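Local coordinates for protein amide synthase (Vibrio cholerae, PDB 1L5A) that probably forms the amide bond that joins an acyl group to an amine in vibriobactin biosynthesis, as a nonribosomal peptide synthetase condensation enzyme, at residues Tyr187-Asp193 / Ala253-Trp257; Asp236-Ala240 / Ile302-Tyr306; Ala243-Glu247 / Arg283-Gln287; Phe260-Ser266 / Tyr306-Arg310. One frame throughout, in Å; residues are numbered along the deposited sequence.

Contact 1. Residues Tyr187-Asp193 / Ala253-Trp257; sequences YLREAPD and APWLW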
loop_
_atom_site.group_PDB
_atom_site.type_symbol
_atom_site.label_atom_id
_atom_site.label_comp_id
_atom_site.label_asym_id
_atom_site.label_seq_id
_atom_site.Cartn_x
_atom_site.Cartn_y
_atom_site.Cartn_z
ATOM N N TYR A 187 22.489 2.835 0.355
ATOM C CA TYR A 187 22.697 4.229 0.732
ATOM C C TYR A 187 24.048 4.423 1.405
ATOM O O TYR A 187 24.787 5.358 1.081
ATOM C CB TYR A 187 21.602 4.670 1.698
ATOM C CG TYR A 187 21.522 6.167 1.911
ATOM C CD1 TYR A 187 21.426 7.032 0.827
ATOM C CD2 TYR A 187 21.460 6.712 3.197
ATOM C CE1 TYR A 187 21.258 8.399 1.001
ATOM C CE2 TYR A 187 21.295 8.097 3.386
ATOM C CZ TYR A 187 21.190 8.927 2.278
ATOM O OH TYR A 187 21.000 10.286 2.427
ATOM N N LEU A 188 24.355 3.537 2.347
ATOM C CA LEU A 188 25.607 3.612 3.079
ATOM C C LEU A 188 26.800 3.136 2.262
ATOM O O LEU A 188 27.890 3.676 2.409
ATOM C CB LEU A 188 25.526 2.807 4.391
ATOM C CG LEU A 188 24.355 3.111 5.344
ATOM C CD1 LEU A 188 24.545 2.365 6.686
ATOM C CD2 LEU A 188 24.242 4.610 5.560
ATOM N N ARG A 189 26.604 2.141 1.403
ATOM C CA ARG A 189 27.707 1.612 0.592
ATOM C C ARG A 189 28.294 2.693 -0.298
ATOM O O ARG A 189 29.506 2.906 -0.333
ATOM C CB ARG A 189 27.217 0.449 -0.267
ATOM C CG ARG A 189 28.308 -0.290 -1.034
ATOM C CD ARG A 189 27.875 -1.732 -1.289
ATOM N NE ARG A 189 27.683 -2.446 -0.025
ATOM C CZ ARG A 189 26.705 -3.318 0.219
ATOM N NH1 ARG A 189 25.804 -3.595 -0.719
ATOM N NH2 ARG A 189 26.632 -3.917 1.406
ATOM N N GLU A 190 27.414 3.383 -1.011
ATOM C CA GLU A 190 27.823 4.453 -1.901
ATOM C C GLU A 190 27.905 5.732 -1.079
ATOM O O GLU A 190 27.298 6.751 -1.444
ATOM C CB GLU A 190 26.801 4.611 -3.045
ATOM N N ALA A 191 28.656 5.675 0.028
ATOM C CA ALA A 191 28.802 6.831 0.917
ATOM C C ALA A 191 29.945 6.726 1.919
ATOM O O ALA A 191 30.425 5.631 2.237
ATOM C CB ALA A 191 27.496 7.077 1.678
ATOM N N PRO A 192 30.399 7.883 2.425
ATOM C CA PRO A 192 31.485 7.955 3.405
ATOM C C PRO A 192 30.991 7.262 4.675
ATOM O O PRO A 192 29.795 7.290 4.961
ATOM C CB PRO A 192 31.664 9.456 3.631
ATOM C CG PRO A 192 31.100 10.088 2.387
ATOM C CD PRO A 192 29.928 9.226 2.047
ATOM N N ASP A 193 31.908 6.656 5.423
ATOM C CA ASP A 193 31.583 5.962 6.661
ATOM C C ASP A 193 30.876 6.807 7.709
ATOM O O ASP A 193 31.044 8.024 7.781
ATOM C CB ASP A 193 32.846 5.381 7.294
ATOM C CG ASP A 193 33.436 4.263 6.479
ATOM O OD1 ASP A 193 34.285 3.525 7.018
ATOM O OD2 ASP A 193 33.052 4.120 5.296
ATOM N N ALA A 253 32.027 16.865 8.089
ATOM C CA ALA A 253 30.944 16.041 8.606
ATOM C C ALA A 253 29.999 15.776 7.435
ATOM O O ALA A 253 29.193 16.622 7.056
ATOM C CB ALA A 253 30.217 16.765 9.734
ATOM N N PRO A 254 30.111 14.599 6.820
ATOM C CA PRO A 254 29.226 14.308 5.691
ATOM C C PRO A 254 27.789 13.978 6.087
ATOM O O PRO A 254 26.890 14.028 5.253
ATOM C CB PRO A 254 29.926 13.134 5.004
ATOM C CG PRO A 254 30.576 12.434 6.134
ATOM C CD PRO A 254 31.130 13.550 6.983
ATOM N N TRP A 255 27.562 13.656 7.353
ATOM C CA TRP A 255 26.221 13.303 7.777
ATOM C C TRP A 255 25.503 14.264 8.719
ATOM O O TRP A 255 26.134 14.943 9.534
ATOM C CB TRP A 255 26.256 11.934 8.416
ATOM C CG TRP A 255 26.792 10.863 7.522
ATOM C CD1 TRP A 255 28.061 10.354 7.511
ATOM C CD2 TRP A 255 26.038 10.085 6.586
ATOM N NE1 TRP A 255 28.136 9.292 6.637
ATOM C CE2 TRP A 255 26.908 9.108 6.057
ATOM C CE3 TRP A 255 24.705 10.117 6.147
ATOM C CZ2 TRP A 255 26.486 8.166 5.115
ATOM C CZ3 TRP A 255 24.288 9.185 5.213
ATOM C CH2 TRP A 255 25.177 8.219 4.708
ATOM N N LEU A 256 24.175 14.318 8.580
ATOM C CA LEU A 256 23.304 15.123 9.444
ATOM C C LEU A 256 22.269 14.121 9.927
ATOM O O LEU A 256 21.593 13.522 9.109
ATOM C CB LEU A 256 22.574 16.205 8.664
ATOM C CG LEU A 256 22.302 17.538 9.377
ATOM C CD1 LEU A 256 21.063 18.176 8.754
ATOM C CD2 LEU A 256 22.113 17.353 10.877
ATOM N N TRP A 257 22.138 13.924 11.236
ATOM C CA TRP A 257 21.169 12.967 11.741
ATOM C C TRP A 257 19.838 13.624 12.019
ATOM O O TRP A 257 19.785 14.760 12.501
ATOM C CB TRP A 257 21.683 12.277 12.995
ATOM C CG TRP A 257 22.832 11.338 12.748
ATOM C CD1 TRP A 257 24.147 11.671 12.582
ATOM C CD2 TRP A 257 22.761 9.910 12.629
ATOM N NE1 TRP A 257 24.899 10.538 12.371
ATOM C CE2 TRP A 257 24.077 9.445 12.394
ATOM C CE3 TRP A 257 21.713 8.979 12.699
ATOM C CZ2 TRP A 257 24.377 8.088 12.230
ATOM C CZ3 TRP A 257 22.012 7.620 12.539
ATOM C CH2 TRP A 257 23.334 7.190 12.307
#

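Contact 2. Residues Asp236-Ala240 / Ile302-Tyr306; sequences DALVA and IRSLY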
loop_
_atom_site.group_PDB
_atom_site.type_symbol
_atom_site.label_atom_id
_atom_site.label_comp_id
_atom_site.label_asym_id
_atom_site.label_seq_id
_atom_site.Cartn_x
_atom_site.Cartn_y
_atom_site.Cartn_z
ATOM N N ASP A 236 11.178 20.353 6.990
ATOM C CA ASP A 236 12.076 19.712 6.032
ATOM C C ASP A 236 12.983 20.751 5.379
ATOM O O ASP A 236 14.114 20.439 4.994
ATOM C CB ASP A 236 11.287 19.010 4.921
ATOM C CG ASP A 236 10.901 17.586 5.272
ATOM O OD1 ASP A 236 11.322 17.084 6.341
ATOM O OD2 ASP A 236 10.181 16.963 4.457
ATOM N N ALA A 237 12.474 21.975 5.243
ATOM C CA ALA A 237 13.237 23.057 4.623
ATOM C C ALA A 237 14.415 23.452 5.506
ATOM O O ALA A 237 15.522 23.660 5.004
ATOM C CB ALA A 237 12.340 24.272 4.375
ATOM N N LEU A 238 14.166 23.564 6.813
ATOM C CA LEU A 238 15.210 23.923 7.759
ATOM C C LEU A 238 16.275 22.829 7.782
ATOM O O LEU A 238 17.459 23.114 7.958
ATOM C CB LEU A 238 14.636 24.106 9.172
ATOM C CG LEU A 238 13.719 25.305 9.424
ATOM C CD1 LEU A 238 13.403 25.402 10.901
ATOM C CD2 LEU A 238 14.393 26.587 8.965
ATOM N N VAL A 239 15.857 21.577 7.602
ATOM C CA VAL A 239 16.810 20.475 7.612
ATOM C C VAL A 239 17.748 20.625 6.433
ATOM O O VAL A 239 18.949 20.368 6.549
ATOM C CB VAL A 239 16.100 19.109 7.540
ATOM C CG1 VAL A 239 17.116 17.986 7.326
ATOM C CG2 VAL A 239 15.334 18.869 8.841
ATOM N N ALA A 240 17.187 21.061 5.302
ATOM C CA ALA A 240 17.951 21.275 4.076
ATOM C C ALA A 240 18.886 22.452 4.297
ATOM O O ALA A 240 20.093 22.333 4.078
ATOM C CB ALA A 240 17.001 21.558 2.907
ATOM N N ILE A 302 15.534 13.683 1.841
ATOM C CA ILE A 302 14.920 13.561 3.149
ATOM C C ILE A 302 13.704 12.659 3.058
ATOM O O ILE A 302 13.562 11.710 3.841
ATOM C CB ILE A 302 14.497 14.930 3.703
ATOM C CG1 ILE A 302 15.748 15.761 4.030
ATOM C CG2 ILE A 302 13.641 14.735 4.948
ATOM C CD1 ILE A 302 15.478 17.226 4.291
ATOM N N ARG A 303 12.838 12.949 2.087
ATOM C CA ARG A 303 11.620 12.159 1.881
ATOM C C ARG A 303 11.952 10.675 1.754
ATOM O O ARG A 303 11.285 9.795 2.320
ATOM C CB ARG A 303 10.924 12.585 0.606
ATOM C CG ARG A 303 9.608 11.894 0.419
ATOM C CD ARG A 303 8.565 12.786 1.020
ATOM N NE ARG A 303 7.892 12.197 2.162
ATOM C CZ ARG A 303 7.317 12.927 3.112
ATOM N NH1 ARG A 303 7.346 14.259 3.035
ATOM N NH2 ARG A 303 6.737 12.333 4.145
ATOM N N SER A 304 12.984 10.416 0.968
ATOM C CA SER A 304 13.444 9.071 0.749
ATOM C C SER A 304 13.754 8.423 2.100
ATOM O O SER A 304 13.511 7.233 2.280
ATOM C CB SER A 304 14.686 9.112 -0.136
ATOM O OG SER A 304 15.207 7.821 -0.328
ATOM N N LEU A 305 14.283 9.199 3.050
ATOM C CA LEU A 305 14.600 8.645 4.366
ATOM C C LEU A 305 13.305 8.212 5.068
ATOM O O LEU A 305 13.218 7.129 5.638
ATOM C CB LEU A 305 15.341 9.671 5.232
ATOM C CG LEU A 305 16.728 10.166 4.806
ATOM C CD1 LEU A 305 17.223 11.123 5.864
ATOM C CD2 LEU A 305 17.729 9.011 4.650
ATOM N N TYR A 306 12.295 9.065 5.019
ATOM C CA TYR A 306 11.016 8.739 5.648
ATOM C C TYR A 306 10.376 7.473 5.056
ATOM O O TYR A 306 9.826 6.659 5.791
ATOM C CB TYR A 306 10.048 9.916 5.499
ATOM C CG TYR A 306 10.552 11.208 6.094
ATOM C CD1 TYR A 306 10.034 12.436 5.669
ATOM C CD2 TYR A 306 11.490 11.207 7.136
ATOM C CE1 TYR A 306 10.426 13.636 6.269
ATOM C CE2 TYR A 306 11.889 12.407 7.750
ATOM C CZ TYR A 306 11.350 13.614 7.312
ATOM O OH TYR A 306 11.714 14.792 7.913
#

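Contact 3. Residues Ala243-Glu247 / Arg283-Gln287; sequences ALYLE and RLSAQ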
loop_
_atom_site.group_PDB
_atom_site.type_symbol
_atom_site.label_atom_id
_atom_site.label_comp_id
_atom_site.label_asym_id
_atom_site.label_seq_id
_atom_site.Cartn_x
_atom_site.Cartn_y
_atom_site.Cartn_z
ATOM N N ALA A 243 21.654 21.675 6.498
ATOM C CA ALA A 243 22.703 20.898 5.841
ATOM C C ALA A 243 23.563 21.796 4.946
ATOM O O ALA A 243 24.772 21.593 4.828
ATOM C CB ALA A 243 22.098 19.780 5.023
ATOM N N LEU A 244 22.934 22.775 4.303
ATOM C CA LEU A 244 23.664 23.704 3.442
ATOM C C LEU A 244 24.692 24.412 4.320
ATOM O O LEU A 244 25.874 24.509 3.980
ATOM C CB LEU A 244 22.710 24.744 2.838
ATOM C CG LEU A 244 23.335 25.787 1.902
ATOM C CD1 LEU A 244 24.103 25.082 0.778
ATOM C CD2 LEU A 244 22.246 26.685 1.322
ATOM N N TYR A 245 24.213 24.902 5.461
ATOM C CA TYR A 245 25.026 25.610 6.444
ATOM C C TYR A 245 26.242 24.807 6.889
ATOM O O TYR A 245 27.339 25.342 7.008
ATOM C CB TYR A 245 24.160 25.954 7.654
ATOM C CG TYR A 245 24.947 26.243 8.898
ATOM C CD1 TYR A 245 25.675 27.423 9.032
ATOM C CD2 TYR A 245 24.990 25.317 9.938
ATOM C CE1 TYR A 245 26.434 27.672 10.181
ATOM C CE2 TYR A 245 25.741 25.554 11.085
ATOM C CZ TYR A 245 26.460 26.731 11.201
ATOM O OH TYR A 245 27.207 26.948 12.330
ATOM N N LEU A 246 26.039 23.522 7.133
ATOM C CA LEU A 246 27.110 22.646 7.567
ATOM C C LEU A 246 28.118 22.419 6.461
ATOM O O LEU A 246 29.167 21.819 6.685
ATOM C CB LEU A 246 26.543 21.299 8.037
ATOM C CG LEU A 246 25.598 21.308 9.253
ATOM C CD1 LEU A 246 25.016 19.910 9.457
ATOM C CD2 LEU A 246 26.343 21.771 10.507
ATOM N N GLU A 247 27.811 22.898 5.264
ATOM C CA GLU A 247 28.734 22.716 4.146
ATOM C C GLU A 247 30.003 23.516 4.419
ATOM O O GLU A 247 31.107 23.062 4.147
ATOM C CB GLU A 247 28.099 23.176 2.830
ATOM C CG GLU A 247 28.844 22.691 1.599
ATOM C CD GLU A 247 28.689 21.197 1.367
ATOM O OE1 GLU A 247 28.741 20.424 2.349
ATOM O OE2 GLU A 247 28.531 20.794 0.195
ATOM N N ARG A 283 24.502 14.654 3.374
ATOM C CA ARG A 283 24.294 16.002 2.884
ATOM C C ARG A 283 24.756 16.153 1.457
ATOM O O ARG A 283 25.817 15.656 1.073
ATOM C CB ARG A 283 25.024 17.013 3.770
ATOM C CG ARG A 283 24.625 16.934 5.233
ATOM C CD ARG A 283 25.358 17.952 6.109
ATOM N NE ARG A 283 26.802 17.890 5.928
ATOM C CZ ARG A 283 27.467 18.642 5.060
ATOM N NH1 ARG A 283 26.810 19.521 4.305
ATOM N NH2 ARG A 283 28.781 18.498 4.934
ATOM N N LEU A 284 23.945 16.840 0.670
ATOM C CA LEU A 284 24.270 17.098 -0.720
ATOM C C LEU A 284 25.314 18.217 -0.807
ATOM O O LEU A 284 25.355 19.113 0.042
ATOM C CB LEU A 284 23.015 17.535 -1.476
ATOM C CG LEU A 284 22.066 16.500 -2.085
ATOM C CD1 LEU A 284 21.716 15.413 -1.083
ATOM C CD2 LEU A 284 20.818 17.238 -2.586
ATOM N N SER A 285 26.144 18.167 -1.842
ATOM C CA SER A 285 27.156 19.187 -2.060
ATOM C C SER A 285 26.502 20.492 -2.512
ATOM O O SER A 285 25.443 20.478 -3.138
ATOM C CB SER A 285 28.146 18.725 -3.127
ATOM O OG SER A 285 29.027 19.781 -3.461
ATOM N N ALA A 286 27.130 21.618 -2.191
ATOM C CA ALA A 286 26.595 22.916 -2.587
ATOM C C ALA A 286 27.246 23.377 -3.894
ATOM O O ALA A 286 26.799 24.348 -4.519
ATOM C CB ALA A 286 26.845 23.941 -1.487
ATOM N N GLN A 287 28.297 22.670 -4.302
ATOM C CA GLN A 287 29.034 22.996 -5.518
ATOM C C GLN A 287 28.257 22.630 -6.783
ATOM O O GLN A 287 27.687 21.542 -6.883
ATOM C CB GLN A 287 30.390 22.284 -5.509
#

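Contact 4. Residues Phe260-Ser266 / Tyr306-Arg310; sequences FMNRWGS and YLHGR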
loop_
_atom_site.group_PDB
_atom_site.type_symbol
_atom_site.label_atom_id
_atom_site.label_comp_id
_atom_site.label_asym_id
_atom_site.label_seq_id
_atom_site.Cartn_x
_atom_site.Cartn_y
_atom_site.Cartn_z
ATOM N N PHE A 260 13.081 10.508 12.567
ATOM C CA PHE A 260 11.865 10.272 11.782
ATOM C C PHE A 260 10.824 9.734 12.792
ATOM O O PHE A 260 11.005 8.653 13.383
ATOM C CB PHE A 260 12.097 9.252 10.670
ATOM C CG PHE A 260 10.823 8.771 10.030
ATOM C CD1 PHE A 260 9.865 9.689 9.587
ATOM C CD2 PHE A 260 10.544 7.409 9.933
ATOM C CE1 PHE A 260 8.652 9.260 9.065
ATOM C CE2 PHE A 260 9.326 6.966 9.410
ATOM C CZ PHE A 260 8.381 7.894 8.977
ATOM N N MET A 261 9.754 10.497 13.006
ATOM C CA MET A 261 8.726 10.127 13.983
ATOM C C MET A 261 8.207 8.689 13.826
ATOM O O MET A 261 7.927 8.000 14.822
ATOM C CB MET A 261 7.554 11.115 13.908
ATOM C CG MET A 261 7.935 12.567 14.134
ATOM S SD MET A 261 8.945 12.744 15.620
ATOM C CE MET A 261 10.452 13.467 14.988
ATOM N N ASN A 262 8.069 8.240 12.578
ATOM C CA ASN A 262 7.598 6.893 12.323
ATOM C C ASN A 262 6.108 6.749 12.726
ATOM O O ASN A 262 5.673 5.687 13.158
ATOM C CB ASN A 262 8.491 5.925 13.094
ATOM C CG ASN A 262 8.677 4.611 12.380
ATOM O OD1 ASN A 262 8.735 4.549 11.158
ATOM N ND2 ASN A 262 8.785 3.541 13.149
ATOM N N ARG A 263 5.350 7.835 12.577
ATOM C CA ARG A 263 3.917 7.884 12.888
ATOM C C ARG A 263 3.147 7.988 11.573
ATOM O O ARG A 263 1.959 7.698 11.506
ATOM C CB ARG A 263 3.566 9.128 13.715
ATOM C CG ARG A 263 4.340 9.298 15.008
ATOM C CD ARG A 263 3.742 8.483 16.106
ATOM N NE ARG A 263 4.594 8.486 17.284
ATOM C CZ ARG A 263 4.221 8.031 18.477
ATOM N NH1 ARG A 263 2.991 7.548 18.656
ATOM N NH2 ARG A 263 5.093 8.006 19.478
ATOM N N TRP A 264 3.846 8.430 10.533
ATOM C CA TRP A 264 3.280 8.615 9.202
ATOM C C TRP A 264 2.603 7.378 8.621
ATOM O O TRP A 264 3.213 6.318 8.491
ATOM C CB TRP A 264 4.375 9.105 8.264
ATOM C CG TRP A 264 3.911 9.374 6.885
ATOM C CD1 TRP A 264 2.675 9.798 6.500
ATOM C CD2 TRP A 264 4.693 9.269 5.695
ATOM N NE1 TRP A 264 2.633 9.965 5.137
ATOM C CE2 TRP A 264 3.860 9.648 4.614
ATOM C CE3 TRP A 264 6.020 8.892 5.433
ATOM C CZ2 TRP A 264 4.309 9.658 3.287
ATOM C CZ3 TRP A 264 6.465 8.900 4.116
ATOM C CH2 TRP A 264 5.608 9.283 3.057
ATOM N N GLY A 265 1.323 7.521 8.285
ATOM C CA GLY A 265 0.573 6.410 7.731
ATOM C C GLY A 265 0.410 5.207 8.639
ATOM O O GLY A 265 0.007 4.150 8.177
ATOM N N SER A 266 0.677 5.359 9.936
ATOM C CA SER A 266 0.581 4.231 10.856
ATOM C C SER A 266 -0.401 4.414 12.005
ATOM O O SER A 266 -0.748 5.532 12.394
ATOM C CB SER A 266 1.964 3.926 11.439
ATOM O OG SER A 266 1.877 3.048 12.548
ATOM N N TYR A 306 12.295 9.065 5.019
ATOM C CA TYR A 306 11.016 8.739 5.648
ATOM C C TYR A 306 10.376 7.473 5.056
ATOM O O TYR A 306 9.826 6.659 5.791
ATOM C CB TYR A 306 10.048 9.916 5.499
ATOM C CG TYR A 306 10.552 11.208 6.094
ATOM C CD1 TYR A 306 10.034 12.436 5.669
ATOM C CD2 TYR A 306 11.490 11.207 7.136
ATOM C CE1 TYR A 306 10.426 13.636 6.269
ATOM C CE2 TYR A 306 11.889 12.407 7.750
ATOM C CZ TYR A 306 11.350 13.614 7.312
ATOM O OH TYR A 306 11.714 14.792 7.913
ATOM N N LEU A 307 10.447 7.310 3.736
ATOM C CA LEU A 307 9.858 6.137 3.090
ATOM C C LEU A 307 10.479 4.808 3.530
ATOM O O LEU A 307 9.799 3.779 3.557
ATOM C CB LEU A 307 9.936 6.281 1.563
ATOM C CG LEU A 307 9.038 7.403 1.018
ATOM C CD1 LEU A 307 9.506 7.835 -0.357
ATOM C CD2 LEU A 307 7.584 6.937 0.981
ATOM N N HIS A 308 11.761 4.817 3.879
ATOM C CA HIS A 308 12.411 3.588 4.322
ATOM C C HIS A 308 12.669 3.703 5.821
ATOM O O HIS A 308 13.314 2.834 6.425
ATOM C CB HIS A 308 13.726 3.374 3.559
ATOM C CG HIS A 308 13.561 3.349 2.067
ATOM N ND1 HIS A 308 13.550 4.495 1.298
ATOM C CD2 HIS A 308 13.326 2.323 1.213
ATOM C CE1 HIS A 308 13.315 4.179 0.039
ATOM N NE2 HIS A 308 13.174 2.867 -0.041
ATOM N N GLY A 309 12.108 4.766 6.410
ATOM C CA GLY A 309 12.269 5.074 7.820
ATOM C C GLY A 309 11.805 4.138 8.929
ATOM O O GLY A 309 12.219 4.300 10.077
ATOM N N ARG A 310 10.965 3.166 8.613
ATOM C CA ARG A 310 10.452 2.256 9.621
ATOM C C ARG A 310 11.471 1.175 9.933
ATOM O O ARG A 310 11.299 0.397 10.894
ATOM C CB ARG A 310 9.134 1.636 9.128
ATOM C CG ARG A 310 8.424 0.768 10.130
ATOM C CD ARG A 310 6.972 0.551 9.760
ATOM N NE ARG A 310 6.226 -0.028 10.878
ATOM C CZ ARG A 310 4.908 0.066 11.026
ATOM N NH1 ARG A 310 4.176 0.718 10.128
ATOM N NH2 ARG A 310 4.317 -0.487 12.071
#

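Contact 1. Residues Tyr187-Asp193 / Ala253-Trp257
The indole of W255 reaches from the start of its strand to the place where the helix carrying Y187 and L188 ends and the chain turns through A191 and P192. Its only polar atom, NE1, is taken up by backbone oxygens. The main bond runs from W255 NE1 to P192 O, 3.1 Å long and bent to 141° at the hydrogen; the acceptor lies in the indole plane, whereas the nitrogen sits above the carbonyl plane and uses no lone-pair direction. A second, weak bond goes from W255 NE1 to D193 O at 3.4 Å, so two successive carbonyls share one N-H and tie the chain after the helix to the strand. Away from NE1, the six-membered ring meets carbon: A191 CB touches W255 CZ2 at 3.7 Å, and L188 CD2 approaches W255 CH2 at 3.8 Å. The Y187 ring completes the setting in an offset edge-to-face pair, the edge of W255 turned to the tyrosine face with planes 71° apart and centroids separated by 5.8 Å. Y187 has CG anti to its backbone N (chi1 -167°), which brings its CE2 to the CZ3 edge of the indole, with the hydroxyl continuing to the backbone N of L282, to which it is hydrogen-bonded. Outside the indole, P192 CB and P254 CG touch at 4.0 Å. Helix 175-189 thus ends against the two-stranded antiparallel sheet of 255-260 and 277-282: A191 and W255 both rest on L282, and W255 also packs on P280 and L194.

Contact 2. Residues Asp236-Ala240 / Ile302-Tyr306
Helices 236-240 and 302-306 run at 120° between their N-to-C directions with axes 12.0 Å apart, and their backbones come nearest at D236 and I302. Across so wide a gap the contact depends on side chains that reach. The hydroxyl of Y306 donates to D236, the Y306 OH to D236 OD1 distance being 2.8 Å; the carboxylate accepts on its syn lone pair, the side of its other oxygen, and lies at the edge of the phenol, its plane 27° from that of the ring. The two side chains meet from opposite directions. Beside them I302 provides the apolar half: its CD1 packs against V239 CG1 at 3.5 Å and also lies 3.6 Å from D236 O, while its other branch, CG2, lies anti to the backbone N and passes alongside D236 OD1. R303, bent at chi2 and chi3, runs outward beside the Y306 ring, with Y306 CD1 over one face of its guanidinium, leaving NH1 4.2 Å from D236 OD2. No N-H points at that oxygen, which stands well out of the guanidinium plane, so the pair is not a salt bridge. R303 instead makes cation-pi contacts with W264 and with W178 of the second subunit. The chemistry implies one directed bond with a positive charge close by, which would probably favour an ionised D236, and an ionised carboxylate should be a strong acceptor for the tyrosine hydroxyl.

Contact 3. Residues Ala243-Glu247 / Arg283-Gln287
The segment R283-Q287, without regular structure, passes along helical residues A243-E247 closely enough that the CA atoms of A243 and R283 are 5.9 Å apart and those of L244 and A286 6.7 Å. R283 lays its aliphatic part on the helix, CG touching A243 CB at 3.8 Å; the R283 and L246 side chains cross at about a right angle, CD against L246 CD1. A bend at chi3 (-52°) then turns the guanidinium along the helix to E247. Both terminal nitrogens grip a single carboxylate oxygen in a salt bridge: R283 NH1 is 2.9 Å and R283 NH2 3.2 Å from E247 OE1. The oxygen lies in the guanidinium plane, but the two flat groups stand at 90°, and NH1 arrives from above the carboxylate plane and NH2 nearly along the C-O bond. NH1 also makes a weak bond to A243 O, and L246 O lies over one guanidinium face. This is where the chain leaves strand 277-282 for helix 291-307, and an ST turn, in which S285 OG accepts from Q287 N, shapes the link. NH2 of R283 has a further partner in A253 O. The second oxygen of the glutamate faces the loop backbone: E247 OE2 accepts from A286 N at 2.9 Å, on its anti side and 24° out of plane. A286 CB, meanwhile, touches both L244 CD1, 3.7 Å away, and E247 CG.

Contact 4. Residues Phe260-Ser266 / Tyr306-Arg310
F260 points from the end of its strand at the last turn of the helix carrying Y306. CB lies near Y306 CD2, and CG, anti to the backbone N (chi1 168°), sends the ring obliquely past the tyrosine side chain. On one side F260 CD1 meets Y306 CD2 and CE1 meets Y306 CB at 3.9 Å; on the other, F260 CD2 has G309 O at 3.5 Å, in the ring plane. At the far end, CE2 and CZ each lie 3.7 Å from Y306 O. One face receives a CH-pi contact from Y306 CA, 4.1 Å from the ring centroid; the opposite face has N262 N over its centre. The two aromatic planes are 25° apart but slid so far that they barely overlap. G309 has no side chain, which lets the ring edge reach its backbone. Further along, N262 OD1 lies 3.3 Å from R310 CA, and W264 CH2 touches L307 CD2 at 3.7 Å. R310 continues to salt bridges with E167 and E168, while W264 NE1 bonds to T173 O of the second subunit. The type II turn R263-S266 gives the loop its bend, and R263 makes a salt bridge with D130, the aspartate of the HHxxxDG sequence. This loop leading from the second half of the fold toward that sequence is a feature of condensation domains.

In the fold
All four contacts belong to the second half of the condensation fold and surround the antiparallel pair of strands 255-260 and 277-282. Along the chain the first segments come in the order helix 175-189, helix 234-249 twice, then the loop after strand 255-260. Contacts 2 and 3 share helix 234-249, with centres about 13 Å apart; contacts 2 and 4 share helix 291-307 and Y306, about 12 Å apart. Contact 1 touches both contact 2, through L256 on V239 and Y187 on L305, and contact 3, through R283; contacts 3 and 4, about 24 Å apart, do not touch. Contact 4 leads through its loop toward the HHxxxDG sequence and the second subunit.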